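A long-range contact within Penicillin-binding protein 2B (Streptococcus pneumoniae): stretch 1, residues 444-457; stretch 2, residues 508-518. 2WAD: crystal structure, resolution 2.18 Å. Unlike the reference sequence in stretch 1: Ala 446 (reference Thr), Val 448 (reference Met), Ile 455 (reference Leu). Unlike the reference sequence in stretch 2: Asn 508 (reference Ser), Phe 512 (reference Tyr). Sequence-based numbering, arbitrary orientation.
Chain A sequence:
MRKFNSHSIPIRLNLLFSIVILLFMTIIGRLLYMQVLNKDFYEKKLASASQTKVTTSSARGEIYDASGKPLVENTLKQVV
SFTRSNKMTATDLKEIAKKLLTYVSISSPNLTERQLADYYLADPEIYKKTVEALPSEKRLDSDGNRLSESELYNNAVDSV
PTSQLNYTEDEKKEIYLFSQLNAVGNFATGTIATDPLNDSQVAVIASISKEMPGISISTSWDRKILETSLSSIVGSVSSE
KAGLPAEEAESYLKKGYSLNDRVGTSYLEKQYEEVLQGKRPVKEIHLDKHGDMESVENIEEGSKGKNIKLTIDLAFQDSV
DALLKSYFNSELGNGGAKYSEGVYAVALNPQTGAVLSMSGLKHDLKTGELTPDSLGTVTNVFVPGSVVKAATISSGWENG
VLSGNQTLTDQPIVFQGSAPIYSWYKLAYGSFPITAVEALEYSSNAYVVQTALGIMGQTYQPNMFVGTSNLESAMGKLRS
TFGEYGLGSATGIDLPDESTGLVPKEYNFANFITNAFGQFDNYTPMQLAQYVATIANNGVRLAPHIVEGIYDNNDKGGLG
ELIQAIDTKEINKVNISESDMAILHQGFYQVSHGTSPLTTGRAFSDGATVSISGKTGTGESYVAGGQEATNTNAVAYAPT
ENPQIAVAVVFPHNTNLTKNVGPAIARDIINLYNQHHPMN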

# COMPACT_ATOMS: atom_id res chain seq x y z
N SER A 444 -23.90 21.59 -13.26
CA SER A 444 -24.43 21.60 -14.61
C SER A 444 -23.67 20.64 -15.52
O SER A 444 -22.45 20.77 -15.70
N ASN A 445 -24.38 19.68 -16.11
CA ASN A 445 -23.79 18.90 -17.20
C ASN A 445 -23.64 19.71 -18.51
O ASN A 445 -22.72 19.44 -19.28
N ALA A 446 -24.53 20.66 -18.77
CA ALA A 446 -24.47 21.43 -20.02
C ALA A 446 -23.15 22.17 -20.16
O ALA A 446 -22.60 22.28 -21.26
N TYR A 447 -22.66 22.70 -19.04
CA TYR A 447 -21.44 23.52 -19.09
C TYR A 447 -20.21 22.67 -19.49
O TYR A 447 -19.38 23.12 -20.31
N VAL A 448 -20.10 21.46 -18.93
CA VAL A 448 -18.92 20.63 -19.11
C VAL A 448 -18.96 19.84 -20.42
O VAL A 448 -17.92 19.50 -20.95
N VAL A 449 -20.16 19.51 -20.89
CA VAL A 449 -20.33 18.86 -22.17
C VAL A 449 -20.02 19.83 -23.33
O VAL A 449 -19.34 19.47 -24.29
N GLN A 450 -20.49 21.07 -23.23
CA GLN A 450 -20.10 22.11 -24.17
C GLN A 450 -18.60 22.41 -24.12
O GLN A 450 -17.96 22.52 -25.14
N THR A 451 -18.02 22.48 -22.92
CA THR A 451 -16.57 22.57 -22.80
C THR A 451 -15.82 21.45 -23.49
O THR A 451 -14.89 21.74 -24.25
N ALA A 452 -16.19 20.19 -23.24
CA ALA A 452 -15.54 19.05 -23.93
C ALA A 452 -15.68 19.11 -25.45
O ALA A 452 -14.71 18.89 -26.18
N LEU A 453 -16.88 19.34 -25.97
CA LEU A 453 -17.02 19.49 -27.42
C LEU A 453 -16.00 20.52 -27.94
O LEU A 453 -15.43 20.36 -29.01
N GLY A 454 -15.75 21.57 -27.15
CA GLY A 454 -14.82 22.62 -27.53
C GLY A 454 -13.36 22.20 -27.54
O GLY A 454 -12.55 22.76 -28.27
N ILE A 455 -13.00 21.23 -26.70
CA ILE A 455 -11.66 20.65 -26.78
C ILE A 455 -11.51 19.87 -28.09
O ILE A 455 -10.41 19.68 -28.61
N MET A 456 -12.63 19.41 -28.63
CA MET A 456 -12.64 18.65 -29.87
C MET A 456 -12.72 19.62 -31.07
O MET A 456 -12.97 19.20 -32.20
N GLY A 457 -12.55 20.91 -30.81
CA GLY A 457 -12.56 21.95 -31.85
C GLY A 457 -13.91 22.38 -32.39
O GLY A 457 -13.99 22.98 -33.46
N ASN A 508 -15.40 5.43 -27.71
CA ASN A 508 -16.03 6.24 -28.74
C ASN A 508 -16.42 7.65 -28.27
O ASN A 508 -16.12 8.06 -27.15
N PHE A 509 -17.12 8.39 -29.13
CA PHE A 509 -17.51 9.76 -28.84
C PHE A 509 -18.41 9.91 -27.62
O PHE A 509 -18.26 10.87 -26.86
N ALA A 510 -19.37 9.00 -27.47
CA ALA A 510 -20.27 9.04 -26.31
C ALA A 510 -19.49 8.86 -25.01
O ALA A 510 -19.80 9.51 -24.00
N ASN A 511 -18.46 8.01 -25.03
CA ASN A 511 -17.58 7.81 -23.89
C ASN A 511 -16.78 9.06 -23.48
O ASN A 511 -16.66 9.38 -22.30
N PHE A 512 -16.21 9.75 -24.46
CA PHE A 512 -15.50 11.01 -24.25
C PHE A 512 -16.42 12.01 -23.55
O PHE A 512 -16.04 12.59 -22.53
N ILE A 513 -17.62 12.21 -24.10
CA ILE A 513 -18.63 13.08 -23.52
C ILE A 513 -18.96 12.69 -22.06
O ILE A 513 -18.91 13.55 -21.18
N THR A 514 -19.27 11.42 -21.79
CA THR A 514 -19.56 11.00 -20.42
C THR A 514 -18.35 11.14 -19.49
O THR A 514 -18.53 11.36 -18.29
N ASN A 515 -17.14 10.97 -20.02
CA ASN A 515 -15.93 11.13 -19.18
C ASN A 515 -15.90 12.54 -18.61
O ASN A 515 -15.46 12.74 -17.48
N ALA A 516 -16.42 13.49 -19.38
CA ALA A 516 -16.44 14.91 -19.01
C ALA A 516 -17.26 15.24 -17.76
O ALA A 516 -17.02 16.27 -17.10
N PHE A 517 -18.23 14.39 -17.44
CA PHE A 517 -18.97 14.58 -16.20
C PHE A 517 -18.85 13.35 -15.31
O PHE A 517 -19.69 13.08 -14.45
N GLY A 518 -17.77 12.59 -15.50
CA GLY A 518 -17.36 11.58 -14.55
C GLY A 518 -18.16 10.29 -14.61
O GLY A 518 -18.37 9.62 -13.59

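Helix 445-455 packs against the helix that begins at Phe 509 and against the turn from Asn 515 to Gly 518. The two axes come within 9.4 Å, and their N-to-C directions differ by 128°, so the helices cross obliquely, nearer antiparallel than parallel. The contact buries 543 Å², both sides summed. No hydrogen bond crosses it; the fit is one of shape.

Ala 452 leaves a shallow place in the second half of the first helix. Ala 452 CB points toward stretch 2 and meets Ala 516 CB at 3.9 Å. Phe 512 and Ile 513 lie close around this small pair. Phe 512 (chi1 t) points toward the first helix and fills the space beside Ala 452. Phe 512 CZ lies 3.7 Å from Ala 452 CB and 3.4 Å from Ala 452 O, which sits at the ring edge. Ile 513 (m, m) leaves its backbone sideways, but its end comes nearer: Ile 513 CD1 is 4.4 Å from Ala 452 CB. Ile 513 CG2 meets CG2 of Val 449 (chi1 t) at 4.0 Å.

Phe 517 (chi1 p) covers the start of the first helix. Val 449 CG2 touches Phe 517 CD1 at 3.7 Å. Val 448 (chi1 m) places CG2 3.9 Å from Phe 517 CB and 3.8 Å from Ala 516 O. Asn 445 (chi1 m) lays its CG over one face of the Phe 517 ring, and Asn 445 OD1 is 3.3 Å from Phe 517 CB. The Asn 445 amide finds its hydrogen bonds elsewhere in the structure.

Met 456, just past the helix, fills the other end. Its chi1 is -149°, between wells, and its chi2 and chi3 are t. Met 456 SD reaches Phe 509 CE1 at 3.7 Å, at the ring edge, and Phe 512 CE2 at 3.8 Å, obliquely. The sulfur thus touches both rings. Phe 509 (chi1 t) starts sideways, yet its ring end approaches.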

# COMPACT_ATOMS: atom_id res chain seq x y z
CB SER A 444 -24.30 23.01 -15.19
OG SER A 444 -24.47 22.98 -16.59
CB ASN A 445 -24.57 17.62 -17.48
CG ASN A 445 -24.34 16.52 -16.46
OD1 ASN A 445 -23.33 16.48 -15.74
ND2 ASN A 445 -25.26 15.57 -16.42
CB ALA A 446 -25.62 22.43 -20.13
CB TYR A 447 -21.20 24.21 -17.74
CG TYR A 447 -20.20 25.36 -17.80
CD1 TYR A 447 -20.64 26.65 -18.07
CD2 TYR A 447 -18.84 25.16 -17.61
CE1 TYR A 447 -19.74 27.71 -18.14
CE2 TYR A 447 -17.93 26.21 -17.70
CZ TYR A 447 -18.40 27.48 -17.96
OH TYR A 447 -17.54 28.54 -18.05
CB VAL A 448 -18.65 19.65 -17.94
CG1 VAL A 448 -18.13 20.40 -16.70
CG2 VAL A 448 -19.86 18.78 -17.62
CB VAL A 449 -21.75 18.25 -22.31
CG1 VAL A 449 -21.99 17.81 -23.74
CG2 VAL A 449 -21.89 17.03 -21.40
CB GLN A 450 -20.91 23.39 -23.94
CG GLN A 450 -22.34 23.30 -24.46
CD GLN A 450 -23.18 24.53 -24.14
OE1 GLN A 450 -23.48 25.33 -25.04
NE2 GLN A 450 -23.60 24.68 -22.88
CB THR A 451 -16.10 22.63 -21.33
OG1 THR A 451 -16.65 23.79 -20.70
CG2 THR A 451 -14.58 22.73 -21.26
CB ALA A 452 -16.08 17.70 -23.42
CB LEU A 453 -18.45 19.89 -27.78
CG LEU A 453 -18.77 20.01 -29.28
CD1 LEU A 453 -18.79 18.63 -29.92
CD2 LEU A 453 -20.08 20.72 -29.50
CB ILE A 455 -11.41 19.75 -25.57
CG1 ILE A 455 -11.48 20.58 -24.27
CG2 ILE A 455 -10.06 19.05 -25.67
CD1 ILE A 455 -11.51 19.72 -23.01
CB MET A 456 -13.87 17.74 -29.84
CG MET A 456 -13.76 16.44 -30.55
SD MET A 456 -15.10 15.31 -30.08
CE MET A 456 -15.15 14.39 -31.59
CB ASN A 508 -17.29 5.53 -29.25
CG ASN A 508 -18.31 5.30 -28.15
OD1 ASN A 508 -18.46 6.12 -27.25
ND2 ASN A 508 -19.02 4.19 -28.22
CB PHE A 509 -18.16 10.41 -30.07
CG PHE A 509 -18.76 11.77 -29.80
CD1 PHE A 509 -17.95 12.88 -29.71
CD2 PHE A 509 -20.13 11.93 -29.67
CE1 PHE A 509 -18.51 14.13 -29.45
CE2 PHE A 509 -20.70 13.17 -29.43
CZ PHE A 509 -19.89 14.28 -29.32
CB ALA A 510 -21.42 7.99 -26.45
CB ASN A 511 -16.58 6.67 -24.15
CG ASN A 511 -17.24 5.31 -24.38
OD1 ASN A 511 -18.36 5.00 -23.91
ND2 ASN A 511 -16.52 4.47 -25.12
CB PHE A 512 -15.03 11.57 -25.62
CG PHE A 512 -14.60 13.02 -25.59
CD1 PHE A 512 -13.46 13.42 -24.91
CD2 PHE A 512 -15.33 13.98 -26.27
CE1 PHE A 512 -13.06 14.75 -24.91
CE2 PHE A 512 -14.94 15.31 -26.27
CZ PHE A 512 -13.81 15.71 -25.58
CB ILE A 513 -19.89 13.11 -24.38
CG1 ILE A 513 -19.62 13.83 -25.71
CG2 ILE A 513 -21.03 13.80 -23.64
CD1 ILE A 513 -19.01 15.26 -25.57
CB THR A 514 -20.10 9.55 -20.29
OG1 THR A 514 -19.22 8.64 -20.96
CG2 THR A 514 -21.54 9.44 -20.88
CB ASN A 515 -14.65 10.82 -19.98
CG ASN A 515 -13.53 10.26 -19.12
OD1 ASN A 515 -13.77 9.65 -18.07
ND2 ASN A 515 -12.30 10.44 -19.58
CB ALA A 516 -16.90 15.78 -20.18
CB PHE A 517 -20.43 15.07 -16.46
CG PHE A 517 -21.25 14.18 -17.38
CD1 PHE A 517 -21.36 14.48 -18.74
CD2 PHE A 517 -21.98 13.11 -16.89
CE1 PHE A 517 -22.13 13.71 -19.61
CE2 PHE A 517 -22.77 12.30 -17.75
CZ PHE A 517 -22.84 12.60 -19.12